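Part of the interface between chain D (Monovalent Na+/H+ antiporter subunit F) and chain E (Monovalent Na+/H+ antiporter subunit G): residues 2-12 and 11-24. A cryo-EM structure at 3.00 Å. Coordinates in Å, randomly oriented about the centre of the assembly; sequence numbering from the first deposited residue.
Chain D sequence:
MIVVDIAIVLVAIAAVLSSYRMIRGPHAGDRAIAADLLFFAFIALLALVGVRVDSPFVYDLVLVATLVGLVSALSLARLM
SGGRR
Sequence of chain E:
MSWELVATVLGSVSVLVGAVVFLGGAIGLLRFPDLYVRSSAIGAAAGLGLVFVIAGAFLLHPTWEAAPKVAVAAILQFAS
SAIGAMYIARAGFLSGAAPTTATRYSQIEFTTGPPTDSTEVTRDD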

# COMPACT_ATOMS: atom_id res chain seq x y z
N ILE D 2 18.85 41.18 -33.79
CA ILE D 2 19.71 41.54 -32.67
C ILE D 2 18.97 42.42 -31.68
O ILE D 2 19.20 42.34 -30.46
CB ILE D 2 20.99 42.22 -33.19
CG1 ILE D 2 21.98 42.47 -32.05
CG2 ILE D 2 20.65 43.51 -33.92
CD1 ILE D 2 23.37 42.84 -32.52
N VAL D 3 18.04 43.25 -32.16
CA VAL D 3 17.27 44.11 -31.27
C VAL D 3 16.43 43.27 -30.33
O VAL D 3 16.27 43.60 -29.15
CB VAL D 3 16.41 45.09 -32.09
CG1 VAL D 3 15.61 44.35 -33.15
CG2 VAL D 3 15.48 45.87 -31.19
N VAL D 4 15.90 42.15 -30.82
CA VAL D 4 15.09 41.29 -29.96
C VAL D 4 15.95 40.62 -28.90
O VAL D 4 15.53 40.49 -27.74
CB VAL D 4 14.32 40.26 -30.81
CG1 VAL D 4 13.57 39.28 -29.93
CG2 VAL D 4 13.36 40.98 -31.72
N ASP D 5 17.17 40.21 -29.25
CA ASP D 5 18.06 39.63 -28.24
C ASP D 5 18.44 40.67 -27.19
O ASP D 5 18.51 40.36 -25.99
CB ASP D 5 19.31 39.05 -28.89
CG ASP D 5 20.21 38.35 -27.90
OD1 ASP D 5 19.87 38.31 -26.70
OD2 ASP D 5 21.27 37.84 -28.31
N ILE D 6 18.68 41.91 -27.61
CA ILE D 6 18.98 42.97 -26.66
C ILE D 6 17.80 43.20 -25.72
O ILE D 6 17.97 43.33 -24.50
CB ILE D 6 19.37 44.26 -27.40
CG1 ILE D 6 20.68 44.07 -28.15
CG2 ILE D 6 19.48 45.43 -26.42
CD1 ILE D 6 21.23 45.35 -28.74
N ALA D 7 16.59 43.24 -26.28
CA ALA D 7 15.40 43.44 -25.45
C ALA D 7 15.19 42.27 -24.50
O ALA D 7 14.77 42.46 -23.35
CB ALA D 7 14.17 43.65 -26.34
N ILE D 8 15.48 41.05 -24.95
CA ILE D 8 15.34 39.88 -24.10
C ILE D 8 16.32 39.94 -22.94
O ILE D 8 15.96 39.67 -21.79
CB ILE D 8 15.52 38.59 -24.91
CG1 ILE D 8 14.30 38.33 -25.78
CG2 ILE D 8 15.76 37.40 -24.00
CD1 ILE D 8 14.37 37.04 -26.56
N VAL D 9 17.57 40.30 -23.21
CA VAL D 9 18.56 40.39 -22.15
C VAL D 9 18.20 41.50 -21.17
O VAL D 9 18.36 41.36 -19.95
CB VAL D 9 19.97 40.58 -22.74
CG1 VAL D 9 20.92 41.13 -21.70
CG2 VAL D 9 20.48 39.27 -23.29
N LEU D 10 17.66 42.61 -21.68
CA LEU D 10 17.27 43.71 -20.79
C LEU D 10 16.09 43.31 -19.91
O LEU D 10 16.08 43.60 -18.71
CB LEU D 10 16.93 44.95 -21.61
CG LEU D 10 18.13 45.69 -22.21
CD1 LEU D 10 17.69 46.97 -22.89
CD2 LEU D 10 19.18 45.97 -21.14
N VAL D 11 15.09 42.64 -20.48
CA VAL D 11 13.95 42.19 -19.68
C VAL D 11 14.39 41.13 -18.68
O VAL D 11 13.88 41.10 -17.55
CB VAL D 11 12.83 41.67 -20.60
CG1 VAL D 11 11.72 41.04 -19.77
CG2 VAL D 11 12.27 42.79 -21.44
N ALA D 12 15.35 40.28 -19.04
CA ALA D 12 15.84 39.28 -18.09
C ALA D 12 16.59 39.95 -16.94
O ALA D 12 16.44 39.54 -15.78
CB ALA D 12 16.74 38.28 -18.81
N GLY E 11 8.62 48.29 -34.75
CA GLY E 11 8.59 47.24 -33.76
C GLY E 11 9.91 47.10 -33.03
O GLY E 11 9.94 46.81 -31.83
N SER E 12 11.03 47.30 -33.74
CA SER E 12 12.33 47.19 -33.09
C SER E 12 12.51 48.28 -32.04
O SER E 12 12.85 48.00 -30.88
CB SER E 12 13.44 47.26 -34.13
OG SER E 12 14.71 47.20 -33.51
N VAL E 13 12.27 49.54 -32.42
CA VAL E 13 12.42 50.62 -31.45
C VAL E 13 11.39 50.48 -30.34
O VAL E 13 11.65 50.85 -29.20
CB VAL E 13 12.34 51.99 -32.15
CG1 VAL E 13 10.98 52.20 -32.80
CG2 VAL E 13 12.65 53.11 -31.17
N SER E 14 10.23 49.87 -30.64
CA SER E 14 9.20 49.72 -29.62
C SER E 14 9.58 48.66 -28.59
O SER E 14 9.40 48.87 -27.39
CB SER E 14 7.87 49.38 -30.28
OG SER E 14 6.96 48.85 -29.33
N VAL E 15 10.11 47.52 -29.04
CA VAL E 15 10.56 46.52 -28.07
C VAL E 15 11.76 47.04 -27.29
O VAL E 15 11.91 46.72 -26.10
CB VAL E 15 10.86 45.16 -28.74
CG1 VAL E 15 9.67 44.69 -29.54
CG2 VAL E 15 12.09 45.24 -29.61
N LEU E 16 12.60 47.86 -27.91
CA LEU E 16 13.71 48.44 -27.14
C LEU E 16 13.19 49.40 -26.07
O LEU E 16 13.66 49.37 -24.93
CB LEU E 16 14.69 49.14 -28.08
CG LEU E 16 15.88 48.29 -28.50
CD1 LEU E 16 16.94 49.15 -29.16
CD2 LEU E 16 16.46 47.55 -27.31
N VAL E 17 12.23 50.25 -26.43
CA VAL E 17 11.64 51.17 -25.46
C VAL E 17 10.96 50.39 -24.33
O VAL E 17 11.09 50.74 -23.15
CB VAL E 17 10.66 52.13 -26.16
CG1 VAL E 17 9.73 52.77 -25.15
CG2 VAL E 17 11.43 53.18 -26.93
N GLY E 18 10.23 49.33 -24.68
CA GLY E 18 9.56 48.54 -23.66
C GLY E 18 10.53 47.84 -22.72
O GLY E 18 10.31 47.78 -21.51
N ALA E 19 11.63 47.30 -23.27
CA ALA E 19 12.63 46.68 -22.41
C ALA E 19 13.29 47.71 -21.50
O ALA E 19 13.54 47.43 -20.32
CB ALA E 19 13.67 45.96 -23.26
N VAL E 20 13.57 48.90 -22.03
CA VAL E 20 14.16 49.95 -21.20
C VAL E 20 13.20 50.36 -20.09
O VAL E 20 13.61 50.60 -18.95
CB VAL E 20 14.57 51.15 -22.08
CG1 VAL E 20 14.55 52.44 -21.29
CG2 VAL E 20 15.94 50.90 -22.69
N VAL E 21 11.90 50.42 -20.40
CA VAL E 21 10.91 50.77 -19.38
C VAL E 21 10.82 49.69 -18.32
O VAL E 21 10.69 49.98 -17.13
CB VAL E 21 9.55 51.04 -20.04
CG1 VAL E 21 8.46 51.13 -18.99
CG2 VAL E 21 9.62 52.31 -20.84
N PHE E 22 10.88 48.42 -18.73
CA PHE E 22 10.88 47.33 -17.76
C PHE E 22 12.11 47.42 -16.86
O PHE E 22 12.01 47.22 -15.64
CB PHE E 22 10.84 45.98 -18.47
CG PHE E 22 9.48 45.36 -18.50
CD1 PHE E 22 8.92 44.83 -17.36
CD2 PHE E 22 8.77 45.30 -19.68
CE1 PHE E 22 7.67 44.26 -17.39
CE2 PHE E 22 7.51 44.73 -19.72
CZ PHE E 22 6.97 44.21 -18.57
N LEU E 23 13.27 47.74 -17.43
CA LEU E 23 14.47 47.88 -16.63
C LEU E 23 14.36 49.06 -15.67
O LEU E 23 14.83 48.98 -14.53
CB LEU E 23 15.69 48.03 -17.54
CG LEU E 23 17.07 47.94 -16.88
CD1 LEU E 23 17.99 47.07 -17.70
CD2 LEU E 23 17.66 49.33 -16.70
N GLY E 24 13.73 50.15 -16.10
CA GLY E 24 13.54 51.28 -15.21
C GLY E 24 12.58 50.97 -14.08
O GLY E 24 12.81 51.36 -12.93

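Two helices, D 2-12 and E 11-24, run side by side in the same direction, their axes 13° from parallel and 8.4 Å apart at closest approach. Within each stretch the backbone is held by i to i+4 hydrogen bonds, such as Ala D7 N to Val D3 O at 2.9 Å; none crosses between the two stretches, so the contact rests on apolar packing, burying 526 Å² in total. Val D3 points toward chain E, and its CG2 meets Val E15 CG2 at 3.8 Å and Leu E16 CG at 3.6 Å. One turn on, Ile D6 adds a smaller contact, CG2 to Leu E16 CD2 at 3.8 Å; the CA-to-CB bond of Leu E16 points sideways, but the end of its side chain comes nearer to chain D. The backbones come close where Ala D7 meets Ala E19, with CA atoms 5.2 Å apart: Ala D7 CB lies 3.9 Å from Ala E19 CB, and Ala D7 O lies 3.7 Å from the same methyl. Leu D10, the most covered residue of the D stretch, rests its CB 3.8 Å from Ala E19 CB and extends CD2 to within 3.8 Å of Leu E23 CD1. Val D11 points sideways, yet its CG2 still reaches Ala E19 CB at 3.9 Å, so Ala E19 touches three residues of the D stretch.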